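Local atomic coordinates of LbaCas13a H328A (C2c2) (Lachnospiraceae bacterium NK4A179, PDB entry 5WLH), a protein that binds its pre-crRNA and, as a CRISPR-Cas13a enzyme, probably uses the guide sequence to find and cleave RNA. Residues D488-K493 and Y936-E941; I492-M497 and K929-D934; S477-S482 and E945-I950. One frame throughout, in Å; residues are numbered along the deposited sequence. Where two conformers were deposited one is given.

Contact 1 (D488-K493 and Y936-E941); sequences DYELIK and YRRASE. With nucleotides of chain B.
Arg938 takes hold of the Glu490 carboxylate end-on, each terminal nitrogen facing one oxygen, while the two side chains cross at about a right angle. The match is twisted, with carboxylate and guanidinium planes 44° apart, and the two arms share the twist unevenly. Arg938 NH1 reaches the syn lone pair of Glu490 OE2 at 2.9 Å along a nearly straight bond (166°) that stays close to the guanidinium plane. The other arm, Arg938 NH2 to Glu490 OE1 at 2.8 Å, is more bent and meets its oxygen well out of the carboxylate plane. Glu490 puts its CG anti to the carbonyl carbon (chi1 -68°) and then runs out extended, which carries the carboxylate across to the arginine and beside the RNA. There A25 of chain B donates its O2' to Glu490 OE1 at 2.5 Å, and that one oxygen serves two donors. Arg938 is also held by a salt bridge from NE to Asp934 and a hydrogen bond from NH1 to Tyr38. Helices 486-517 and 915-941 line part of the surface that holds the bound crRNA here, with a buried ion pair bridging them next to a ribose. Leu491 and Tyr936 make the apolar half of the contact and also cross at about a right angle. Leu491 CD1 sits 3.6 Å from Tyr936 OH, and Leu491 CD2 comes within 3.8 Å of Tyr936 CE2, approaching the ring obliquely. The phenol probably hydrogen-bonds to the carbonyl of Ile950, and the ring stacks with His948. Turned to the RNA, Tyr489 sets its ring edge against the RNA backbone, CD2 lying 3.4 Å from O3' of A26 of chain B.

Contact 2 (I492-M497 and K929-D934); sequences IKAEEM and KQYVWD. With nucleotides of chain B.
Tyr931 fills the narrow part of this interface, its ring wedged between Ala494 and the base of A25 of chain B. Here the two helical segments run antiparallel, at 170°, with their axes 9.4 Å apart. The small Ala494 lets the ring in: its CB comes within 3.5 Å of Tyr931 CD2, obliquely to the ring, and touches Val932 CG2 at 3.8 Å. With CG anti to the backbone N (chi1 -169°), Tyr931 reaches across to the other helix and offers one face to the adenine, whose N3 stands over the ring centre 3.3 Å above the plane. Its hydroxyl then donates to O2' of A25, Tyr931 OH to O2' being 2.6 Å, while Lys493 CD lies against the ring edge. The base is fixed at its far rim as well, where A25 N6 gives Gln930 OE1 a 2.8 Å bond that is almost straight (174°). Packing slackens toward Met497, which does not touch the opposite segment, is partly exposed and rests on an RNA phosphate. Lys493 also leads away from the helix pair: in the conformer described, its NZ donates to OP2 of A28 of chain B at 2.9 Å. Here the antiparallel helix pair, with Tyr931 stacked under A25 and Lys493 on the phosphates, makes up part of the protein's crRNA-binding site.

Contact 3 (S477-S482 and E945-I950); sequences SEEYLS and EINHSI
The Tyr480 ring and the Asn947 amide stand almost perpendicular, their planes 87° apart, with Asn947 CB approaching the phenol end of the ring obliquely at 3.4 Å from Tyr480 OH. One face of that ring carries Glu479 CB, displaced toward the rim; in the ring plane, at the edge, lie Ser477 CB and a water. The ring also stacks with Tyr458. The Glu479 carboxylate is turned 68° from the amide plane. Glu479 OE2 lies 3.3 Å from Asn947 ND2, at too poor an angle for a hydrogen bond, and is equally near the acceptor Asn947 OD1, so the carboxylate does not bond to the amide. The aliphatic part of Glu479 packs there too, its CG 3.6 Å from Asn947 ND2. In Asn947, CG anti to the backbone N (chi1 176°) carries the amide toward the other loop, where Asn947 OD1 lies 3.2 Å from Tyr480 OH. A water also joins the two residues, 2.6 Å from Tyr480 OH and weakly donating to Asn947 O. Cutting Glu479 back to an alanine would remove the CG and carboxylate packed beside the Asn947 amide, probably opening a gap there and leaving the amide freer to turn. Asn947 is meanwhile steadied from its own loop, as the backbone N of Ser949 bonds weakly to both Asn947 OD1 and Asn947 O. That second bond closes an inverse gamma turn centred on His948, so the meeting is one of two loops, one leading into helix 486-517 and the other following helix 915-941.

How the contacts relate
Contacts 1 and 2 are successive parts of one interface between helix 486-517 and helix 915-941, their centres 8 Å apart and both sharing Ile492 and Lys493. Contact 3 joins the loops flanking those helices, about 12 Å from contact 1 and 16 Å from contact 2, centre to centre. Because the partners run antiparallel, the pairings enclose one another along the chain: 492-497 with 929-934 innermost, then 488-493 with 936-941, then 477-482 with 945-950. More than 400 residues separate the two sides of each contact. The helix contacts touch the RNA directly, whereas contact 3 stays about 11 Å from it at the nearest atom, behind the guide-binding surface.

Contact 1 (D488-K493 and Y936-E941)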
# COMPACT_ATOMS: atom_id res chain seq x y z
N ASP A 488 13.89 5.62 13.70
CA ASP A 488 14.17 6.71 12.76
C ASP A 488 13.53 6.43 11.41
O ASP A 488 12.95 7.33 10.78
CB ASP A 488 15.69 6.88 12.55
CG ASP A 488 16.39 7.45 13.76
OD1 ASP A 488 15.77 8.22 14.51
OD2 ASP A 488 17.58 7.15 13.94
N TYR A 489 13.67 5.20 10.93
CA TYR A 489 13.11 4.87 9.62
C TYR A 489 11.60 4.73 9.67
O TYR A 489 10.93 4.97 8.66
CB TYR A 489 13.77 3.60 9.09
CG TYR A 489 14.98 3.89 8.21
CD1 TYR A 489 15.77 5.01 8.42
CD2 TYR A 489 15.32 3.02 7.18
CE1 TYR A 489 16.87 5.28 7.59
CE2 TYR A 489 16.43 3.27 6.36
CZ TYR A 489 17.19 4.40 6.57
OH TYR A 489 18.25 4.62 5.75
N GLU A 490 11.04 4.32 10.80
CA GLU A 490 9.59 4.36 10.92
C GLU A 490 9.07 5.79 10.74
O GLU A 490 8.08 6.01 10.03
CB GLU A 490 9.17 3.79 12.28
CG GLU A 490 9.41 2.30 12.42
CD GLU A 490 8.75 1.76 13.66
OE1 GLU A 490 7.61 1.23 13.56
OE2 GLU A 490 9.37 1.91 14.74
N LEU A 491 9.75 6.76 11.34
CA LEU A 491 9.35 8.16 11.16
C LEU A 491 9.45 8.58 9.70
O LEU A 491 8.55 9.24 9.18
CB LEU A 491 10.22 9.06 12.03
CG LEU A 491 9.99 9.00 13.55
CD1 LEU A 491 11.07 9.81 14.24
CD2 LEU A 491 8.62 9.54 13.91
N ILE A 492 10.54 8.18 9.02
CA ILE A 492 10.66 8.49 7.59
C ILE A 492 9.49 7.90 6.83
O ILE A 492 8.89 8.56 5.97
CB ILE A 492 12.00 7.99 7.03
CG1 ILE A 492 13.16 8.82 7.59
CG2 ILE A 492 11.99 8.06 5.49
CD1 ILE A 492 14.50 8.23 7.24
N LYS A 493 9.14 6.64 7.12
CA LYS A 493 8.03 6.00 6.43
C LYS A 493 6.74 6.78 6.65
O LYS A 493 6.01 7.05 5.69
CB LYS A 493 7.88 4.55 6.88
CG LYS A 493 6.95 3.75 5.97
CD LYS A 493 6.38 2.50 6.65
CE LYS A 493 5.33 1.79 5.77
NZ LYS A 493 5.64 1.88 4.31
N TYR A 936 7.04 7.29 18.57
CA TYR A 936 7.63 7.97 19.72
C TYR A 936 7.30 7.22 21.00
O TYR A 936 8.13 7.13 21.91
CB TYR A 936 7.13 9.40 19.77
CG TYR A 936 7.89 10.29 18.81
CD1 TYR A 936 9.27 10.44 18.89
CD2 TYR A 936 7.23 10.96 17.79
CE1 TYR A 936 9.96 11.24 18.00
CE2 TYR A 936 7.92 11.78 16.90
CZ TYR A 936 9.27 11.90 17.01
OH TYR A 936 9.96 12.71 16.13
N ARG A 937 6.08 6.67 21.08
CA ARG A 937 5.70 5.88 22.24
C ARG A 937 6.64 4.70 22.43
O ARG A 937 7.12 4.44 23.54
CB ARG A 937 4.26 5.38 22.06
CG ARG A 937 3.73 4.53 23.18
CD ARG A 937 2.34 3.98 22.80
NE ARG A 937 2.38 2.99 21.73
CZ ARG A 937 2.79 1.74 21.87
NH1 ARG A 937 3.21 1.29 23.05
NH2 ARG A 937 2.80 0.92 20.82
N ARG A 938 6.92 3.97 21.35
CA ARG A 938 7.77 2.79 21.44
C ARG A 938 9.23 3.17 21.61
O ARG A 938 9.96 2.51 22.37
CB ARG A 938 7.55 1.89 20.22
CG ARG A 938 6.18 1.18 20.25
CD ARG A 938 5.98 0.24 19.05
NE ARG A 938 5.60 0.99 17.85
CZ ARG A 938 6.43 1.26 16.84
NH1 ARG A 938 7.69 0.87 16.90
NH2 ARG A 938 6.00 1.95 15.78
N ALA A 939 9.69 4.24 20.94
CA ALA A 939 11.03 4.74 21.21
C ALA A 939 11.17 5.12 22.68
O ALA A 939 12.17 4.78 23.33
CB ALA A 939 11.34 5.95 20.32
N SER A 940 10.15 5.77 23.23
CA SER A 940 10.21 6.21 24.62
C SER A 940 10.29 5.03 25.58
O SER A 940 11.16 5.00 26.46
CB SER A 940 9.01 7.11 24.94
OG SER A 940 8.92 7.42 26.32
N GLU A 941 9.45 4.02 25.37
CA GLU A 941 9.38 2.91 26.32
C GLU A 941 10.64 2.06 26.29
O GLU A 941 10.98 1.45 27.31
CB GLU A 941 8.15 2.04 26.08
CG GLU A 941 8.32 0.97 25.00
CD GLU A 941 7.00 0.35 24.57
OE1 GLU A 941 5.97 0.55 25.23
OE2 GLU A 941 7.01 -0.36 23.54
P A B 26 7.83 -1.15 7.77
OP1 A B 26 7.41 -0.55 6.48
OP2 A B 26 8.01 -2.60 7.96
O5' A B 26 9.20 -0.47 8.20
C5' A B 26 9.47 0.92 7.97
C4' A B 26 10.96 1.13 7.88
O4' A B 26 11.54 0.90 9.19
C3' A B 26 11.66 0.16 6.94
O3' A B 26 12.83 0.78 6.41
C2' A B 26 12.06 -0.97 7.88
O2' A B 26 13.10 -1.81 7.42
C1' A B 26 12.43 -0.20 9.15
N9 A B 26 12.20 -1.00 10.34
C8 A B 26 11.03 -1.08 11.06
N7 A B 26 11.11 -1.93 12.06
C5 A B 26 12.39 -2.42 11.98
C6 A B 26 13.08 -3.35 12.79
N6 A B 26 12.48 -3.95 13.83
N1 A B 26 14.34 -3.65 12.45
C2 A B 26 14.91 -3.04 11.39
N3 A B 26 14.36 -2.14 10.57
C4 A B 26 13.09 -1.87 10.93
P A B 25 6.83 -4.72 12.20
OP1 A B 25 7.22 -4.29 13.57
OP2 A B 25 6.28 -6.08 11.98
O5' A B 25 5.78 -3.66 11.66
C5' A B 25 5.34 -3.66 10.31
C4' A B 25 5.30 -2.27 9.75
O4' A B 25 4.19 -1.53 10.33
C3' A B 25 6.55 -1.43 10.02
O3' A B 25 6.81 -0.62 8.88
C2' A B 25 6.12 -0.50 11.14
O2' A B 25 6.83 0.72 11.20
C1' A B 25 4.66 -0.27 10.77
N9 A B 25 3.85 0.23 11.88
C8 A B 25 4.01 -0.03 13.22
N7 A B 25 3.16 0.62 13.97
C5 A B 25 2.40 1.35 13.06
C6 A B 25 1.34 2.24 13.23
N6 A B 25 0.84 2.54 14.44
N1 A B 25 0.81 2.82 12.13
C2 A B 25 1.31 2.51 10.93
N3 A B 25 2.32 1.69 10.65
C4 A B 25 2.82 1.13 11.77
P U B 27 13.35 0.40 4.95
OP1 U B 27 13.79 -0.99 4.94
OP2 U B 27 14.33 1.42 4.48
O5' U B 27 12.05 0.52 4.06
C5' U B 27 12.12 0.39 2.65
C4' U B 27 10.78 -0.07 2.15
O4' U B 27 10.64 -1.49 2.44
C3' U B 27 9.57 0.61 2.81
O3' U B 27 8.59 0.87 1.82
C2' U B 27 9.01 -0.49 3.71
O2' U B 27 7.63 -0.37 3.99
C1' U B 27 9.32 -1.71 2.86
N1 U B 27 9.17 -3.02 3.49
C2 U B 27 8.81 -4.06 2.65
O2 U B 27 8.72 -3.93 1.44
N3 U B 27 8.61 -5.28 3.26
C4 U B 27 8.71 -5.53 4.61
O4 U B 27 8.49 -6.67 5.04
C5 U B 27 9.05 -4.39 5.41
C6 U B 27 9.26 -3.19 4.85

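Contact 2 (I492-M497 and K929-D934)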
# COMPACT_ATOMS: atom_id res chain seq x y z
N ILE A 492 10.54 8.18 9.02
CA ILE A 492 10.66 8.49 7.59
C ILE A 492 9.49 7.90 6.83
O ILE A 492 8.89 8.56 5.97
CB ILE A 492 12.00 7.99 7.03
CG1 ILE A 492 13.16 8.82 7.59
CG2 ILE A 492 11.99 8.06 5.49
CD1 ILE A 492 14.50 8.23 7.24
N LYS A 493 9.14 6.64 7.12
CA LYS A 493 8.03 6.00 6.43
C LYS A 493 6.74 6.78 6.65
O LYS A 493 6.01 7.05 5.69
CB LYS A 493 7.88 4.55 6.88
CG LYS A 493 6.95 3.75 5.97
CD LYS A 493 6.38 2.50 6.65
CE LYS A 493 5.33 1.79 5.77
NZ LYS A 493 5.64 1.88 4.31
N ALA A 494 6.46 7.17 7.90
CA ALA A 494 5.27 7.96 8.18
C ALA A 494 5.23 9.19 7.29
O ALA A 494 4.24 9.44 6.60
CB ALA A 494 5.24 8.37 9.66
N GLU A 495 6.34 9.93 7.25
CA GLU A 495 6.34 11.18 6.50
C GLU A 495 6.24 10.92 5.01
O GLU A 495 5.50 11.61 4.30
CB GLU A 495 7.62 11.98 6.82
CG GLU A 495 7.69 13.35 6.16
CD GLU A 495 8.92 14.11 6.65
OE1 GLU A 495 10.03 13.76 6.21
OE2 GLU A 495 8.76 15.02 7.50
N GLU A 496 7.01 9.93 4.52
CA GLU A 496 7.00 9.65 3.08
C GLU A 496 5.65 9.13 2.63
O GLU A 496 5.19 9.48 1.53
CB GLU A 496 8.12 8.66 2.73
CG GLU A 496 9.49 9.33 2.89
CD GLU A 496 10.67 8.48 2.42
OE1 GLU A 496 10.49 7.28 2.19
OE2 GLU A 496 11.78 9.04 2.30
N MET A 497 4.99 8.32 3.45
CA MET A 497 3.64 7.87 3.09
C MET A 497 2.71 9.06 2.93
O MET A 497 2.00 9.18 1.92
CB MET A 497 3.07 6.91 4.14
CG MET A 497 3.80 5.60 4.28
SD MET A 497 3.41 4.39 3.02
CE MET A 497 1.85 3.75 3.63
N LYS A 929 -0.72 10.77 11.89
CA LYS A 929 -0.55 11.27 13.25
C LYS A 929 -0.42 10.12 14.25
O LYS A 929 0.42 10.17 15.15
CB LYS A 929 -1.73 12.17 13.62
CG LYS A 929 -1.59 12.83 14.99
CD LYS A 929 -2.79 13.72 15.30
CE LYS A 929 -2.59 14.46 16.62
NZ LYS A 929 -3.52 15.61 16.77
N GLN A 930 -1.23 9.08 14.07
CA GLN A 930 -1.18 7.94 14.97
C GLN A 930 0.13 7.19 14.85
O GLN A 930 0.67 6.71 15.85
CB GLN A 930 -2.34 6.99 14.70
CG GLN A 930 -2.64 6.05 15.87
CD GLN A 930 -1.79 4.82 15.89
OE1 GLN A 930 -1.26 4.39 14.85
NE2 GLN A 930 -1.68 4.18 17.07
N TYR A 931 0.62 7.03 13.62
CA TYR A 931 1.89 6.32 13.40
C TYR A 931 3.03 7.06 14.09
O TYR A 931 3.81 6.47 14.84
CB TYR A 931 2.12 6.19 11.89
CG TYR A 931 3.23 5.28 11.41
CD1 TYR A 931 3.91 4.41 12.26
CD2 TYR A 931 3.60 5.30 10.06
CE1 TYR A 931 4.94 3.59 11.77
CE2 TYR A 931 4.59 4.51 9.58
CZ TYR A 931 5.27 3.66 10.43
OH TYR A 931 6.27 2.89 9.89
N VAL A 932 3.10 8.37 13.90
CA VAL A 932 4.17 9.13 14.54
C VAL A 932 4.06 9.01 16.05
O VAL A 932 5.06 8.82 16.74
CB VAL A 932 4.12 10.60 14.06
CG1 VAL A 932 5.04 11.47 14.90
CG2 VAL A 932 4.48 10.70 12.56
N TRP A 933 2.85 9.13 16.59
CA TRP A 933 2.67 8.96 18.03
C TRP A 933 3.14 7.59 18.49
O TRP A 933 3.83 7.46 19.51
CB TRP A 933 1.19 9.18 18.38
CG TRP A 933 0.75 8.77 19.78
CD1 TRP A 933 0.73 9.57 20.91
CD2 TRP A 933 0.25 7.49 20.18
NE1 TRP A 933 0.24 8.85 21.98
CE2 TRP A 933 -0.04 7.57 21.57
CE3 TRP A 933 0.02 6.29 19.52
CZ2 TRP A 933 -0.56 6.50 22.28
CZ3 TRP A 933 -0.48 5.21 20.23
CH2 TRP A 933 -0.77 5.33 21.61
N ASP A 934 2.81 6.55 17.72
CA ASP A 934 3.14 5.20 18.13
C ASP A 934 4.64 4.96 18.10
O ASP A 934 5.19 4.25 18.96
CB ASP A 934 2.41 4.20 17.23
CG ASP A 934 2.51 2.78 17.74
OD1 ASP A 934 1.94 2.50 18.81
OD2 ASP A 934 3.16 1.95 17.07
P A B 25 6.83 -4.72 12.20
OP1 A B 25 7.22 -4.29 13.57
OP2 A B 25 6.28 -6.08 11.98
O5' A B 25 5.78 -3.66 11.66
C5' A B 25 5.34 -3.66 10.31
C4' A B 25 5.30 -2.27 9.75
O4' A B 25 4.19 -1.53 10.33
C3' A B 25 6.55 -1.43 10.02
O3' A B 25 6.81 -0.62 8.88
C2' A B 25 6.12 -0.50 11.14
O2' A B 25 6.83 0.72 11.20
C1' A B 25 4.66 -0.27 10.77
N9 A B 25 3.85 0.23 11.88
C8 A B 25 4.01 -0.03 13.22
N7 A B 25 3.16 0.62 13.97
C5 A B 25 2.40 1.35 13.06
C6 A B 25 1.34 2.24 13.23
N6 A B 25 0.84 2.54 14.44
N1 A B 25 0.81 2.82 12.13
C2 A B 25 1.31 2.51 10.93
N3 A B 25 2.32 1.69 10.65
C4 A B 25 2.82 1.13 11.77
P A B 28 8.24 2.36 1.41
OP1 A B 28 9.37 2.96 0.67
OP2 A B 28 7.63 3.05 2.56
O5' A B 28 7.08 2.14 0.35
C5' A B 28 5.92 1.44 0.71
C4' A B 28 5.69 0.28 -0.21
O4' A B 28 6.61 -0.81 0.09
C3' A B 28 4.33 -0.37 -0.12
O3' A B 28 3.32 0.37 -0.76
C2' A B 28 4.59 -1.71 -0.76
O2' A B 28 4.72 -1.53 -2.16
C1' A B 28 5.97 -2.04 -0.18
N9 A B 28 5.85 -2.79 1.07
C8 A B 28 5.99 -2.35 2.36
N7 A B 28 5.77 -3.31 3.26
C5 A B 28 5.49 -4.43 2.49
C6 A B 28 5.20 -5.77 2.82
N6 A B 28 5.14 -6.23 4.08
N1 A B 28 4.95 -6.63 1.81
C2 A B 28 5.03 -6.17 0.55
N3 A B 28 5.31 -4.95 0.11
C4 A B 28 5.53 -4.11 1.14
P A B 26 7.83 -1.15 7.77
OP1 A B 26 7.41 -0.55 6.48
OP2 A B 26 8.01 -2.60 7.96
O5' A B 26 9.20 -0.47 8.20
C5' A B 26 9.47 0.92 7.97
C4' A B 26 10.96 1.13 7.88
O4' A B 26 11.54 0.90 9.19
C3' A B 26 11.66 0.16 6.94
O3' A B 26 12.83 0.78 6.41
C2' A B 26 12.06 -0.97 7.88
O2' A B 26 13.10 -1.81 7.42
C1' A B 26 12.43 -0.20 9.15
N9 A B 26 12.20 -1.00 10.34
C8 A B 26 11.03 -1.08 11.06
N7 A B 26 11.11 -1.93 12.06
C5 A B 26 12.39 -2.42 11.98
C6 A B 26 13.08 -3.35 12.79
N6 A B 26 12.48 -3.95 13.83
N1 A B 26 14.34 -3.65 12.45
C2 A B 26 14.91 -3.04 11.39
N3 A B 26 14.36 -2.14 10.57
C4 A B 26 13.09 -1.87 10.93

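Contact 3 (S477-S482 and E945-I950)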
# COMPACT_ATOMS: atom_id res chain seq x y z
N SER A 477 24.16 15.03 9.66
CA SER A 477 23.67 15.83 10.78
C SER A 477 24.13 15.24 12.10
O SER A 477 24.28 14.03 12.25
CB SER A 477 22.14 15.89 10.76
OG SER A 477 21.68 16.95 9.95
N GLU A 478 24.30 16.13 13.09
CA GLU A 478 24.94 15.73 14.35
C GLU A 478 24.19 14.59 15.04
O GLU A 478 24.82 13.70 15.62
CB GLU A 478 25.03 16.94 15.28
CG GLU A 478 25.75 16.67 16.60
CD GLU A 478 24.81 16.18 17.69
OE1 GLU A 478 23.71 16.76 17.85
OE2 GLU A 478 25.17 15.20 18.39
N GLU A 479 22.86 14.62 15.01
CA GLU A 479 22.08 13.61 15.73
C GLU A 479 22.22 12.22 15.13
O GLU A 479 21.88 11.24 15.80
CB GLU A 479 20.60 13.99 15.78
CG GLU A 479 20.31 15.46 16.04
CD GLU A 479 20.25 16.29 14.77
OE1 GLU A 479 21.31 16.82 14.35
OE2 GLU A 479 19.15 16.43 14.19
N TYR A 480 22.72 12.10 13.90
CA TYR A 480 22.80 10.83 13.20
C TYR A 480 24.23 10.33 13.02
O TYR A 480 24.42 9.25 12.45
CB TYR A 480 22.09 10.94 11.84
CG TYR A 480 20.64 11.29 12.07
CD1 TYR A 480 19.74 10.33 12.53
CD2 TYR A 480 20.20 12.60 11.92
CE1 TYR A 480 18.43 10.66 12.78
CE2 TYR A 480 18.89 12.94 12.17
CZ TYR A 480 18.00 11.96 12.60
OH TYR A 480 16.70 12.30 12.84
N LEU A 481 25.24 11.06 13.50
CA LEU A 481 26.60 10.59 13.33
C LEU A 481 26.82 9.28 14.07
O LEU A 481 27.64 8.47 13.65
CB LEU A 481 27.61 11.63 13.83
CG LEU A 481 27.93 12.76 12.85
CD1 LEU A 481 28.72 13.84 13.57
CD2 LEU A 481 28.68 12.23 11.62
N SER A 482 26.09 9.07 15.16
CA SER A 482 26.19 7.84 15.92
C SER A 482 25.28 6.74 15.39
O SER A 482 25.20 5.67 16.01
CB SER A 482 25.88 8.11 17.39
OG SER A 482 26.96 8.82 17.98
N GLU A 945 16.89 7.17 22.32
CA GLU A 945 17.00 8.57 21.91
C GLU A 945 16.47 8.72 20.51
O GLU A 945 16.81 7.94 19.62
CB GLU A 945 18.45 9.05 21.92
CG GLU A 945 19.17 8.98 23.25
CD GLU A 945 20.10 7.77 23.34
OE1 GLU A 945 21.32 7.98 23.54
OE2 GLU A 945 19.63 6.62 23.17
N ILE A 946 15.69 9.77 20.29
CA ILE A 946 15.08 9.97 18.99
C ILE A 946 15.02 11.46 18.69
O ILE A 946 14.48 12.24 19.49
CB ILE A 946 13.70 9.30 18.90
CG1 ILE A 946 13.25 9.16 17.45
CG2 ILE A 946 12.65 9.98 19.78
CD1 ILE A 946 12.24 8.07 17.27
N ASN A 947 15.62 11.86 17.59
CA ASN A 947 15.53 13.24 17.15
C ASN A 947 14.11 13.50 16.67
O ASN A 947 13.57 12.76 15.84
CB ASN A 947 16.54 13.51 16.04
CG ASN A 947 16.43 14.92 15.48
OD1 ASN A 947 16.08 15.11 14.31
ND2 ASN A 947 16.73 15.91 16.30
N HIS A 948 13.49 14.54 17.23
CA HIS A 948 12.12 14.90 16.88
C HIS A 948 12.05 15.80 15.65
O HIS A 948 11.31 16.80 15.64
CB HIS A 948 11.45 15.55 18.09
CG HIS A 948 11.37 14.65 19.29
ND1 HIS A 948 10.27 13.85 19.55
CD2 HIS A 948 12.24 14.43 20.29
CE1 HIS A 948 10.48 13.17 20.66
NE2 HIS A 948 11.67 13.50 21.13
N SER A 949 12.81 15.47 14.61
CA SER A 949 12.70 16.18 13.34
C SER A 949 11.28 16.10 12.78
O SER A 949 10.83 17.01 12.08
CB SER A 949 13.68 15.60 12.32
OG SER A 949 13.22 14.37 11.78
N ILE A 950 10.58 15.01 13.08
CA ILE A 950 9.20 14.83 12.69
C ILE A 950 8.37 14.99 13.97
O ILE A 950 8.47 14.18 14.89
CB ILE A 950 8.99 13.47 12.01
CG1 ILE A 950 9.57 13.52 10.59
CG2 ILE A 950 7.52 13.09 11.97
CD1 ILE A 950 10.43 12.34 10.19
O HOH W 1 14.76 10.61 13.42